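Long-range contacts in haloacid dehalogenase (Pseudomonas aeruginosa, PDB 3UMC), which probably hydrolyses the carbon-halogen bond of L-2-haloacids, as a member of the haloacid dehalogenase-like hydrolase superfamily: residues F30-D35 and C196-Y201; A80-L85 and G170-D175; A214-P219 and S241-L246. All blocks are in the same frame, centred on the assembly; numbering follows the deposited sequence.

Interaction 1 (F30-D35 and C196-Y201); sequences FGTLVD and CAAHNY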
ATOM      1  N   PHE A  30      11.290   5.901   9.624  1.00 12.72           N
ATOM      2  CA  PHE A  30      12.345   6.815  10.051  1.00 13.87           C
ATOM      3  C   PHE A  30      13.084   6.342  11.270  1.00 12.90           C
ATOM      4  O   PHE A  30      12.488   6.092  12.298  1.00 13.57           O
ATOM      5  CB  PHE A  30      11.809   8.234  10.316  1.00 15.64           C
ATOM      6  CG  PHE A  30      11.344   8.935   9.068  1.00 18.06           C
ATOM      7  CD1 PHE A  30      11.801   8.579   7.845  1.00 25.06           C
ATOM      8  CD2 PHE A  30      10.455   9.941   9.124  1.00 30.52           C
ATOM      9  CE1 PHE A  30      11.357   9.231   6.717  1.00 29.69           C
ATOM     10  CE2 PHE A  30      10.046  10.616   7.961  1.00 30.64           C
ATOM     11  CZ  PHE A  30      10.503  10.257   6.791  1.00 27.23           C
ATOM     12  N   GLY A  31      14.391   6.198  11.132  1.00 11.62           N
ATOM     13  CA  GLY A  31      15.229   5.733  12.210  1.00 12.28           C
ATOM     14  C   GLY A  31      15.219   4.225  12.315  1.00 11.36           C
ATOM     15  O   GLY A  31      16.256   3.590  12.353  1.00 12.80           O
ATOM     16  N   THR A  32      14.047   3.629  12.418  1.00 11.24           N
ATOM     17  CA  THR A  32      13.969   2.161  12.517  1.00  9.84           C
ATOM     18  C   THR A  32      14.606   1.424  11.318  1.00  9.76           C
ATOM     19  O   THR A  32      15.283   0.480  11.498  1.00 11.67           O
ATOM     20  CB  THR A  32      12.516   1.721  12.687  1.00  8.95           C
ATOM     21  OG1 THR A  32      12.003   2.286  13.890  1.00  8.54           O
ATOM     22  CG2 THR A  32      12.420   0.178  12.756  1.00  7.97           C
ATOM     23  N   LEU A  33      14.341   1.863  10.099  1.00 10.42           N
ATOM     24  CA  LEU A  33      14.778   1.201   8.888  1.00 10.02           C
ATOM     25  C   LEU A  33      15.777   2.053   8.105  1.00 11.33           C
ATOM     26  O   LEU A  33      16.595   1.487   7.413  1.00 11.49           O
ATOM     27  CB  LEU A  33      13.549   0.940   8.019  1.00 10.85           C
ATOM     28  CG  LEU A  33      12.450  -0.046   8.552  1.00  9.31           C
ATOM     29  CD1 LEU A  33      11.398  -0.341   7.459  1.00  7.57           C
ATOM     30  CD2 LEU A  33      13.000  -1.372   8.958  1.00  4.14           C
ATOM     31  N   VAL A  34      15.698   3.395   8.191  1.00 11.66           N
ATOM     32  CA  VAL A  34      16.541   4.299   7.378  1.00 12.03           C
ATOM     33  C   VAL A  34      17.172   5.370   8.237  1.00 13.37           C
ATOM     34  O   VAL A  34      16.621   5.823   9.256  1.00 14.45           O
ATOM     35  CB  VAL A  34      15.752   4.993   6.216  1.00 11.75           C
ATOM     36  CG1 VAL A  34      15.210   3.939   5.177  1.00 13.01           C
ATOM     37  CG2 VAL A  34      14.632   5.853   6.782  1.00 10.00           C
ATOM     38  N   ASP A  35      18.379   5.734   7.859  1.00 14.61           N
ATOM     39  CA  ASP A  35      19.185   6.708   8.594  1.00 14.76           C
ATOM     40  C   ASP A  35      18.946   8.056   7.984  1.00 16.81           C
ATOM     41  O   ASP A  35      19.673   8.482   7.072  1.00 19.24           O
ATOM     42  CB  ASP A  35      20.654   6.312   8.463  1.00 15.05           C
ATOM     43  CG  ASP A  35      21.624   7.249   9.195  1.00 15.96           C
ATOM     44  OD1 ASP A  35      21.212   8.244   9.872  1.00 11.86           O
ATOM     45  OD2 ASP A  35      22.813   6.929   9.013  1.00 17.56           O
ATOM     46  N   CYS A 196       7.249  -3.500  14.613  1.00 10.74           N
ATOM     47  CA  CYS A 196       8.704  -3.410  14.798  1.00 10.33           C
ATOM     48  C   CYS A 196       9.134  -1.967  14.749  1.00 10.49           C
ATOM     49  O   CYS A 196       8.864  -1.268  13.776  1.00 11.55           O
ATOM     50  CB  CYS A 196       9.381  -4.237  13.712  1.00 12.26           C
ATOM     51  SG  CYS A 196      11.190  -4.131  13.692  1.00 12.82           S
ATOM     52  N   ALA A 197       9.825  -1.510  15.780  1.00  9.62           N
ATOM     53  CA  ALA A 197      10.291  -0.122  15.862  1.00  9.88           C
ATOM     54  C   ALA A 197      11.555   0.035  16.658  1.00  8.45           C
ATOM     55  O   ALA A 197      11.847  -0.744  17.510  1.00  8.99           O
ATOM     56  CB  ALA A 197       9.207   0.794  16.536  1.00  9.52           C
ATOM     57  N   ALA A 198      12.252   1.131  16.419  1.00  9.21           N
ATOM     58  CA  ALA A 198      13.410   1.528  17.215  1.00  8.95           C
ATOM     59  C   ALA A 198      13.046   2.462  18.361  1.00  9.11           C
ATOM     60  O   ALA A 198      13.925   2.976  19.086  1.00  7.80           O
ATOM     61  CB  ALA A 198      14.431   2.200  16.298  1.00  6.41           C
ATOM     62  N   HIS A 199      11.765   2.752  18.540  1.00 10.45           N
ATOM     63  CA  HIS A 199      11.381   3.814  19.513  1.00  9.84           C
ATOM     64  C   HIS A 199      10.363   3.222  20.497  1.00 11.36           C
ATOM     65  O   HIS A 199       9.306   2.622  20.088  1.00 11.97           O
ATOM     66  CB  HIS A 199      10.917   5.101  18.792  1.00 12.07           C
ATOM     67  CG  HIS A 199      11.781   5.495  17.634  1.00 11.82           C
ATOM     68  ND1 HIS A 199      11.383   5.364  16.317  1.00 10.64           N
ATOM     69  CD2 HIS A 199      13.076   5.833  17.596  1.00 12.34           C
ATOM     70  CE1 HIS A 199      12.374   5.714  15.532  1.00 14.34           C
ATOM     71  NE2 HIS A 199      13.413   6.023  16.290  1.00 11.27           N
ATOM     72  N   ASN A 200      10.710   3.261  21.775  1.00  9.52           N
ATOM     73  CA  ASN A 200       9.858   2.622  22.788  1.00 10.92           C
ATOM     74  C   ASN A 200       8.459   3.235  22.858  1.00 13.43           C
ATOM     75  O   ASN A 200       7.553   2.498  23.194  1.00 12.63           O
ATOM     76  CB  ASN A 200      10.484   2.710  24.187  1.00 11.36           C
ATOM     77  CG  ASN A 200      11.652   1.721  24.368  1.00  8.49           C
ATOM     78  OD1 ASN A 200      11.467   0.542  24.665  1.00 10.97           O
ATOM     79  ND2 ASN A 200      12.858   2.225  24.219  1.00 12.54           N
ATOM     80  N   TYR A 201       8.298   4.555  22.555  1.00 14.23           N
ATOM     81  CA  TYR A 201       6.995   5.201  22.664  1.00 15.45           C
ATOM     82  C   TYR A 201       6.001   4.550  21.697  1.00 15.24           C
ATOM     83  O   TYR A 201       4.834   4.411  21.986  1.00 14.39           O
ATOM     84  CB  TYR A 201       7.058   6.737  22.412  1.00 15.41           C
ATOM     85  CG  TYR A 201       6.858   7.046  20.958  1.00 16.85           C
ATOM     86  CD1 TYR A 201       5.578   7.222  20.450  1.00 17.73           C
ATOM     87  CD2 TYR A 201       7.949   7.037  20.045  1.00 19.96           C
ATOM     88  CE1 TYR A 201       5.372   7.433  19.060  1.00 20.55           C
ATOM     89  CE2 TYR A 201       7.757   7.267  18.681  1.00 18.41           C
ATOM     90  CZ  TYR A 201       6.464   7.455  18.194  1.00 22.65           C
ATOM     91  OH  TYR A 201       6.217   7.654  16.847  1.00 26.24           O
TER

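Interaction 2 (A80-L85 and G170-D175); sequences APWQHL and GHYKPD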
ATOM      1  N   ALA A  80      -4.919  22.932  15.439  1.00 56.15           N
ATOM      2  CA  ALA A  80      -4.778  23.328  14.040  1.00 55.21           C
ATOM      3  C   ALA A  80      -5.311  22.215  13.149  1.00 53.95           C
ATOM      4  O   ALA A  80      -5.419  21.079  13.597  1.00 54.19           O
ATOM      5  CB  ALA A  80      -3.317  23.607  13.716  1.00 55.08           C
ATOM      6  N   PRO A  81      -5.627  22.532  11.878  1.00 52.25           N
ATOM      7  CA  PRO A  81      -6.202  21.504  10.991  1.00 50.50           C
ATOM      8  C   PRO A  81      -5.130  20.553  10.436  1.00 48.22           C
ATOM      9  O   PRO A  81      -3.935  20.857  10.529  1.00 47.96           O
ATOM     10  CB  PRO A  81      -6.827  22.330   9.855  1.00 50.42           C
ATOM     11  CG  PRO A  81      -5.941  23.528   9.759  1.00 52.20           C
ATOM     12  CD  PRO A  81      -5.324  23.776  11.147  1.00 52.32           C
ATOM     13  N   TRP A  82      -5.590  19.444   9.833  1.00 45.14           N
ATOM     14  CA  TRP A  82      -4.728  18.394   9.311  1.00 41.66           C
ATOM     15  C   TRP A  82      -3.746  18.950   8.279  1.00 40.30           C
ATOM     16  O   TRP A  82      -4.135  19.618   7.323  1.00 40.51           O
ATOM     17  CB  TRP A  82      -5.543  17.220   8.671  1.00 41.03           C
ATOM     18  CG  TRP A  82      -4.599  16.195   8.058  1.00 35.55           C
ATOM     19  CD1 TRP A  82      -4.246  16.086   6.747  1.00 33.60           C
ATOM     20  CD2 TRP A  82      -3.812  15.226   8.773  1.00 28.01           C
ATOM     21  NE1 TRP A  82      -3.301  15.075   6.590  1.00 33.97           N
ATOM     22  CE2 TRP A  82      -3.023  14.535   7.821  1.00 28.04           C
ATOM     23  CE3 TRP A  82      -3.685  14.895  10.117  1.00 26.18           C
ATOM     24  CZ2 TRP A  82      -2.128  13.532   8.170  1.00 24.98           C
ATOM     25  CZ3 TRP A  82      -2.790  13.857  10.470  1.00 29.36           C
ATOM     26  CH2 TRP A  82      -2.023  13.195   9.483  1.00 24.05           C
ATOM     27  N   GLN A  83      -2.468  18.679   8.491  1.00 37.58           N
ATOM     28  CA  GLN A  83      -1.456  18.800   7.447  1.00 36.55           C
ATOM     29  C   GLN A  83      -0.641  17.508   7.465  1.00 34.83           C
ATOM     30  O   GLN A  83      -0.428  16.911   8.522  1.00 33.21           O
ATOM     31  CB  GLN A  83      -0.541  20.007   7.685  1.00 36.18           C
ATOM     32  CG  GLN A  83      -1.213  21.368   7.394  1.00 40.72           C
ATOM     33  CD  GLN A  83      -0.229  22.565   7.479  1.00 44.37           C
ATOM     34  OE1 GLN A  83       0.119  23.015   8.578  1.00 46.96           O
ATOM     35  NE2 GLN A  83       0.227  23.062   6.315  1.00 44.98           N
ATOM     36  N   HIS A  84      -0.214  17.068   6.300  1.00 33.23           N
ATOM     37  CA  HIS A  84       0.588  15.871   6.256  1.00 32.34           C
ATOM     38  C   HIS A  84       2.066  16.218   6.445  1.00 31.42           C
ATOM     39  O   HIS A  84       2.436  17.413   6.435  1.00 30.65           O
ATOM     40  CB  HIS A  84       0.293  14.995   5.017  1.00 32.25           C
ATOM     41  CG  HIS A  84       0.531  15.640   3.690  1.00 32.76           C
ATOM     42  ND1 HIS A  84       1.662  16.366   3.401  1.00 33.22           N
ATOM     43  CD2 HIS A  84      -0.200  15.601   2.544  1.00 34.57           C
ATOM     44  CE1 HIS A  84       1.600  16.781   2.145  1.00 38.78           C
ATOM     45  NE2 HIS A  84       0.480  16.327   1.603  1.00 36.52           N
ATOM     46  N   LEU A  85       2.906  15.185   6.601  1.00 29.29           N
ATOM     47  CA  LEU A  85       4.282  15.402   7.036  1.00 27.77           C
ATOM     48  C   LEU A  85       5.095  16.229   6.054  1.00 28.44           C
ATOM     49  O   LEU A  85       5.904  17.046   6.500  1.00 27.58           O
ATOM     50  CB  LEU A  85       4.985  14.087   7.359  1.00 26.63           C
ATOM     51  CG  LEU A  85       6.355  14.192   8.027  1.00 25.30           C
ATOM     52  CD1 LEU A  85       6.180  14.736   9.424  1.00 21.93           C
ATOM     53  CD2 LEU A  85       7.157  12.820   8.070  1.00 24.69           C
ATOM     54  N   GLY A 170      -5.727  10.145   9.075  1.00 20.51           N
ATOM     55  CA  GLY A 170      -5.873  11.492   9.617  1.00 20.36           C
ATOM     56  C   GLY A 170      -5.396  11.630  11.037  1.00 21.17           C
ATOM     57  O   GLY A 170      -5.895  12.511  11.764  1.00 21.68           O
ATOM     58  N   HIS A 171      -4.434  10.766  11.448  1.00 20.61           N
ATOM     59  CA  HIS A 171      -3.842  10.812  12.782  1.00 20.07           C
ATOM     60  C   HIS A 171      -2.336  10.530  12.696  1.00 20.45           C
ATOM     61  O   HIS A 171      -1.893   9.765  11.820  1.00 20.35           O
ATOM     62  CB  HIS A 171      -4.506   9.769  13.661  1.00 19.82           C
ATOM     63  CG  HIS A 171      -5.860  10.161  14.169  1.00 21.78           C
ATOM     64  ND1 HIS A 171      -6.043  10.851  15.356  1.00 20.93           N
ATOM     65  CD2 HIS A 171      -7.104   9.913  13.682  1.00 22.51           C
ATOM     66  CE1 HIS A 171      -7.337  11.015  15.569  1.00 21.84           C
ATOM     67  NE2 HIS A 171      -8.000  10.441  14.582  1.00 22.08           N
ATOM     68  N   TYR A 172      -1.548  11.142  13.584  1.00 20.51           N
ATOM     69  CA  TYR A 172      -0.137  10.817  13.752  1.00 20.18           C
ATOM     70  C   TYR A 172       0.007   9.882  14.930  1.00 19.67           C
ATOM     71  O   TYR A 172      -0.741   9.983  15.915  1.00 20.75           O
ATOM     72  CB  TYR A 172       0.724  12.063  14.001  1.00 20.44           C
ATOM     73  CG  TYR A 172       0.863  12.894  12.754  1.00 23.84           C
ATOM     74  CD1 TYR A 172       1.624  12.421  11.698  1.00 18.49           C
ATOM     75  CD2 TYR A 172       0.169  14.108  12.587  1.00 21.68           C
ATOM     76  CE1 TYR A 172       1.751  13.117  10.573  1.00 19.40           C
ATOM     77  CE2 TYR A 172       0.297  14.819  11.401  1.00 22.16           C
ATOM     78  CZ  TYR A 172       1.094  14.310  10.415  1.00 19.17           C
ATOM     79  OH  TYR A 172       1.292  14.915   9.221  1.00 18.10           O
ATOM     80  N   LYS A 173       0.982   8.979  14.838  1.00 17.72           N
ATOM     81  CA  LYS A 173       1.288   8.062  15.926  1.00 16.56           C
ATOM     82  C   LYS A 173       1.692   8.954  17.092  1.00 16.66           C
ATOM     83  O   LYS A 173       2.219  10.033  16.864  1.00 14.38           O
ATOM     84  CB  LYS A 173       2.453   7.156  15.562  1.00 15.86           C
ATOM     85  CG  LYS A 173       2.189   6.216  14.407  1.00 16.74           C
ATOM     86  CD  LYS A 173       3.266   5.097  14.239  1.00 17.34           C
ATOM     87  CE  LYS A 173       4.574   5.648  13.753  1.00 16.90           C
ATOM     88  NZ  LYS A 173       5.616   4.593  13.594  1.00 16.50           N
ATOM     89  N   PRO A 174       1.463   8.522  18.328  1.00 16.21           N
ATOM     90  CA  PRO A 174       0.869   7.320  18.745  1.00 17.52           C
ATOM     91  C   PRO A 174      -0.692   7.396  18.941  1.00 18.01           C
ATOM     92  O   PRO A 174      -1.210   6.646  19.729  1.00 18.54           O
ATOM     93  CB  PRO A 174       1.563   7.080  20.085  1.00 17.66           C
ATOM     94  CG  PRO A 174       1.539   8.531  20.705  1.00 17.71           C
ATOM     95  CD  PRO A 174       1.921   9.338  19.483  1.00 18.65           C
ATOM     96  N   ASP A 175      -1.434   8.222  18.200  1.00 18.76           N
ATOM     97  CA  ASP A 175      -2.895   8.137  18.299  1.00 18.86           C
ATOM     98  C   ASP A 175      -3.251   6.707  17.981  1.00 19.34           C
ATOM     99  O   ASP A 175      -2.667   6.084  17.051  1.00 20.42           O
ATOM    100  CB  ASP A 175      -3.596   9.052  17.310  1.00 19.15           C
ATOM    101  CG  ASP A 175      -3.419  10.511  17.642  1.00 20.15           C
ATOM    102  OD1 ASP A 175      -2.907  10.764  18.764  1.00 22.97           O
ATOM    103  OD2 ASP A 175      -3.747  11.403  16.775  1.00 25.86           O
TER

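Interaction 3 (A214-P219 and S241-L246); sequences AFIARP and SDLLDL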
ATOM      1  N   ALA A 214       8.275  -5.757  18.592  1.00 11.23           N
ATOM      2  CA  ALA A 214       9.708  -6.085  18.366  1.00 10.60           C
ATOM      3  C   ALA A 214      10.500  -4.807  18.331  1.00  9.52           C
ATOM      4  O   ALA A 214      10.156  -3.878  17.609  1.00  9.85           O
ATOM      5  CB  ALA A 214       9.881  -6.884  17.070  1.00 10.35           C
ATOM      6  N   PHE A 215      11.493  -4.733  19.196  1.00  9.38           N
ATOM      7  CA  PHE A 215      12.353  -3.575  19.363  1.00 10.39           C
ATOM      8  C   PHE A 215      13.733  -3.855  18.728  1.00 10.51           C
ATOM      9  O   PHE A 215      14.377  -4.860  19.001  1.00  9.58           O
ATOM     10  CB  PHE A 215      12.570  -3.290  20.846  1.00  8.24           C
ATOM     11  CG  PHE A 215      13.538  -2.186  21.122  1.00  9.76           C
ATOM     12  CD1 PHE A 215      13.190  -0.892  20.933  1.00  9.23           C
ATOM     13  CD2 PHE A 215      14.782  -2.439  21.681  1.00  9.70           C
ATOM     14  CE1 PHE A 215      14.099   0.137  21.196  1.00 10.88           C
ATOM     15  CE2 PHE A 215      15.652  -1.413  21.959  1.00 10.18           C
ATOM     16  CZ  PHE A 215      15.316  -0.156  21.717  1.00 13.23           C
ATOM     17  N   ILE A 216      14.193  -2.923  17.911  1.00 11.69           N
ATOM     18  CA  ILE A 216      15.586  -2.957  17.370  1.00 10.84           C
ATOM     19  C   ILE A 216      16.237  -1.639  17.703  1.00 10.67           C
ATOM     20  O   ILE A 216      15.815  -0.645  17.202  1.00 10.79           O
ATOM     21  CB  ILE A 216      15.550  -3.141  15.869  1.00 10.15           C
ATOM     22  CG1 ILE A 216      14.875  -4.482  15.556  1.00 14.74           C
ATOM     23  CG2 ILE A 216      16.979  -3.197  15.242  1.00 10.03           C
ATOM     24  CD1 ILE A 216      15.057  -4.983  14.106  1.00 14.38           C
ATOM     25  N   ALA A 217      17.273  -1.630  18.529  1.00 10.50           N
ATOM     26  CA  ALA A 217      17.957  -0.415  18.848  1.00 10.87           C
ATOM     27  C   ALA A 217      18.675   0.162  17.657  1.00 10.97           C
ATOM     28  O   ALA A 217      19.304  -0.554  16.943  1.00 11.80           O
ATOM     29  CB  ALA A 217      18.969  -0.649  20.091  1.00 11.23           C
ATOM     30  N   ARG A 218      18.624   1.481  17.481  1.00 12.63           N
ATOM     31  CA  ARG A 218      19.381   2.182  16.444  1.00 13.10           C
ATOM     32  C   ARG A 218      20.133   3.301  17.144  1.00 14.42           C
ATOM     33  O   ARG A 218      19.738   4.467  17.049  1.00 14.46           O
ATOM     34  CB  ARG A 218      18.454   2.784  15.400  1.00 13.10           C
ATOM     35  CG  ARG A 218      17.655   1.798  14.606  1.00 13.19           C
ATOM     36  CD  ARG A 218      18.553   0.729  13.925  1.00 12.96           C
ATOM     37  NE  ARG A 218      17.839  -0.059  12.936  1.00 16.50           N
ATOM     38  CZ  ARG A 218      18.373  -1.019  12.161  1.00 14.80           C
ATOM     39  NH1 ARG A 218      19.631  -1.426  12.313  1.00 11.18           N
ATOM     40  NH2 ARG A 218      17.606  -1.635  11.283  1.00 12.38           N
ATOM     41  N   PRO A 219      21.222   2.952  17.856  1.00 16.56           N
ATOM     42  CA  PRO A 219      21.884   3.938  18.722  1.00 18.01           C
ATOM     43  C   PRO A 219      22.567   5.110  17.996  1.00 19.61           C
ATOM     44  O   PRO A 219      22.931   6.028  18.663  1.00 20.80           O
ATOM     45  CB  PRO A 219      22.889   3.113  19.525  1.00 18.68           C
ATOM     46  CG  PRO A 219      23.271   1.887  18.619  1.00 18.45           C
ATOM     47  CD  PRO A 219      21.880   1.618  17.876  1.00 17.15           C
ATOM     48  N   SER A 241      18.862  -7.507  17.392  1.00 14.98           N
ATOM     49  CA  SER A 241      19.996  -6.637  17.095  1.00 14.09           C
ATOM     50  C   SER A 241      19.827  -5.984  15.752  1.00 13.10           C
ATOM     51  O   SER A 241      20.314  -4.899  15.529  1.00 13.80           O
ATOM     52  CB  SER A 241      21.302  -7.487  17.127  1.00 15.23           C
ATOM     53  OG  SER A 241      21.207  -8.553  16.193  1.00 18.05           O
ATOM     54  N   ASP A 242      19.113  -6.621  14.842  1.00 12.76           N
ATOM     55  CA  ASP A 242      18.875  -6.069  13.559  1.00 13.09           C
ATOM     56  C   ASP A 242      17.758  -6.904  12.859  1.00 12.66           C
ATOM     57  O   ASP A 242      17.258  -7.850  13.415  1.00 14.31           O
ATOM     58  CB  ASP A 242      20.176  -6.054  12.767  1.00 14.67           C
ATOM     59  CG  ASP A 242      20.745  -7.441  12.596  1.00 15.80           C
ATOM     60  OD1 ASP A 242      20.077  -8.294  11.949  1.00 18.32           O
ATOM     61  OD2 ASP A 242      21.791  -7.664  13.182  1.00 20.01           O
ATOM     62  N   LEU A 243      17.318  -6.540  11.662  1.00 13.73           N
ATOM     63  CA  LEU A 243      16.178  -7.235  11.058  1.00 12.73           C
ATOM     64  C   LEU A 243      16.405  -8.639  10.686  1.00 13.69           C
ATOM     65  O   LEU A 243      15.425  -9.413  10.587  1.00 13.52           O
ATOM     66  CB  LEU A 243      15.647  -6.530   9.821  1.00 12.67           C
ATOM     67  CG  LEU A 243      14.622  -5.418  10.008  1.00 13.56           C
ATOM     68  CD1 LEU A 243      15.258  -4.160  10.561  1.00 13.07           C
ATOM     69  CD2 LEU A 243      13.984  -5.104   8.657  1.00 12.22           C
ATOM     70  N   LEU A 244      17.658  -9.020  10.397  1.00 14.55           N
ATOM     71  CA  LEU A 244      17.905 -10.434  10.053  1.00 14.10           C
ATOM     72  C   LEU A 244      17.870 -11.269  11.320  1.00 13.51           C
ATOM     73  O   LEU A 244      17.366 -12.391  11.318  1.00 10.27           O
ATOM     74  CB  LEU A 244      19.280 -10.645   9.333  1.00 14.73           C
ATOM     75  CG  LEU A 244      19.262 -10.406   7.833  1.00 16.77           C
ATOM     76  CD1 LEU A 244      20.752 -10.319   7.248  1.00 19.15           C
ATOM     77  CD2 LEU A 244      18.370 -11.477   7.055  1.00 13.32           C
ATOM     78  N   ASP A 245      18.427 -10.719  12.395  1.00 13.68           N
ATOM     79  CA  ASP A 245      18.295 -11.338  13.710  1.00 14.14           C
ATOM     80  C   ASP A 245      16.827 -11.452  14.172  1.00 14.12           C
ATOM     81  O   ASP A 245      16.459 -12.427  14.796  1.00 14.40           O
ATOM     82  CB  ASP A 245      19.150 -10.600  14.727  1.00 13.80           C
ATOM     83  CG  ASP A 245      19.131 -11.259  16.107  1.00 18.39           C
ATOM     84  OD1 ASP A 245      19.542 -12.441  16.203  1.00 19.81           O
ATOM     85  OD2 ASP A 245      18.675 -10.584  17.098  1.00 20.56           O
ATOM     86  N   LEU A 246      15.980 -10.496  13.796  1.00 15.71           N
ATOM     87  CA  LEU A 246      14.514 -10.602  14.028  1.00 15.04           C
ATOM     88  C   LEU A 246      13.980 -11.790  13.240  1.00 16.31           C
ATOM     89  O   LEU A 246      13.275 -12.638  13.793  1.00 13.63           O
ATOM     90  CB  LEU A 246      13.766  -9.311  13.649  1.00 14.95           C
ATOM     91  CG  LEU A 246      12.233  -9.309  13.802  1.00 15.65           C
ATOM     92  CD1 LEU A 246      11.849  -9.614  15.247  1.00 15.38           C
ATOM     93  CD2 LEU A 246      11.593  -8.002  13.322  1.00 11.08           C
TER
HETATM   94  O   HOH W   1      20.668  -2.995  17.223  1.00 22.54           O

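Interaction 1 (F30-D35 and C196-Y201)
Thr32 lies against the backbone of Ala197 and Ala198, its two branches serving different purposes. The methyl CG2 rests 3.8 Å from Ala197 CA and more loosely against the carbonyl oxygen of Cys196. The hydroxyl does the polar work: Ala198 N donates to Thr32 OG1 over 2.8 Å, with an N-H...O angle of 154°. A first torsion of -61° sets OG1 beside the threonine's own backbone nitrogen and opposite its carbonyl carbon, which brings the oxygen up to the chain where it leaves strand 193-197. OG1 is also hydrogen-bonded to Asp28 OD2, and two partners thus fix its position in a buried setting. Ala198 directs its CB toward Thr32 and reaches 3.4 Å from OG1, so one residue meets the hydroxyl with both its amide and its methyl. The same methyl lies over one face of the His199 ring, off-centre. That imidazole turns an edge to the other segment: CE1 stands 3.3 Å from Phe30 O, which lies in the ring plane. The adjacent ring nitrogen, NE2, is hydrogen-bonded to Glu221 OE1, which restrains the rotation of the imidazole. Between Phe30 and Thr32 the chain bends at Gly31, where phi is 83°. His199 occupies the N-cap position of helix 200-208. Here, then, the DxxGT signature that follows strand 24-27 is fastened to the loop after its neighbour in the sheet, strand 193-197, at the C-terminal edge of the Rossmann-like core where the active site of haloacid dehalogenase superfamily members is found.

Interaction 2 (A80-L85 and G170-D175)
Tyr172 spans the contact with Trp82 and Gln83, and its course can be traced outward from CB. A first torsion of -72° places CG opposite the carbonyl carbon and sends the ring toward segment 80-85. Along one edge of the phenol, CD2 lies 3.6 Å from Trp82 CZ3, and the next atom, CE2, closes to 3.4 Å from that same carbon. Further out, CZ sits 3.4 Å from Trp82 CH2, which lies over the tyrosine face but toward its rim. The two six-membered rings form an offset stack, with centroids 4.6 Å apart and planes inclined by 19°. At the tip, Tyr172 OH donates to Gln83 O over 2.7 Å, in the carbonyl plane and on a lone pair, while that oxygen in turn lies in the plane of the phenol. Stack and bond together fix the ring both in tilt and in position. The contact joins the two domains of a capped haloacid dehalogenase-like hydrolase: Trp82 and Gln83 belong to the helical cap inserted after motif I, whereas Tyr172 precedes the core's Lys173-Pro174 pair, joined by a cis peptide. Lys173, itself buried, forms salt bridges with Asp28 and Asp202. On the opposite side of the indole from the tyrosine, Gly170 CA makes a CH-pi contact, 4.0 Å from the centroid of the six-membered ring. Within the core loop, His171 ND1 donates to Asp175 OD2 over 2.8 Å, meeting the carboxylate on its anti side but tilted 33° out of its plane. The other oxygen, Asp175 OD1, forms a salt bridge to Arg76 of the cap.

Interaction 3 (A214-P219 and S241-L246)
Ser241 O receives the shortest polar bond here, 2.6 Å from a water that also donates to Ala217 O, so that one molecule ties the two backbones together. No direct hydrogen bond crosses between the segments, and the remainder of the interface is largely apolar. Ile216 is its centre. With CG1 beside the backbone nitrogen (chi1 -61°), CD1 runs in to 3.6 Å from Leu243 CD1, the two side chains crossing at about a right angle, while the other branch, CG2, lies against Ser241 O and Asp242 CA. That methyl does double duty: it also sits over the centre of the Arg218 guanidinium, 3.9 Å above its plane. Arg218 NH2 approaches Leu243 CD1 to 3.5 Å, but its charge is answered elsewhere, through NH1 to Asp124, and NE is hydrogen-bonded to Thr32 O. Farther along, Ala214 CB touches Leu246 CD1 at 3.8 Å. The start of the helix is secured by Asp242, whose OD1, approached from above the carboxylate plane, accepts a nearly straight bond from Asp245 N (173°) and also a weak one from Leu244 N. This is the layered packing of an alpha/beta Rossmann-like sheet: the N-capped helix 243-251, entered directly from edge strand 238-240, folds back over the neighbouring strand 212-216.

Overall arrangement
From the N terminus, strand 24-27 leads into 30-35, which opens interaction 1. The chain then runs through the cap, where 80-85 opens interaction 2; this closes at 170-175, nested wholly inside the larger loop that 196-201 completes. Interaction 3 follows in series, 214-219 meeting 241-246 near the C terminus, and no loops cross. Interaction 2 ties cap to core, while the other two bind the sheet to its loops and last helix. Interactions 1 and 2 touch where Phe30 packs on Leu85. Interactions 1 and 3 lie on the neighbouring strands 193-197 and 212-216, respectively, whereas interactions 2 and 3 make no contact, their nearest atoms about 10 Å apart.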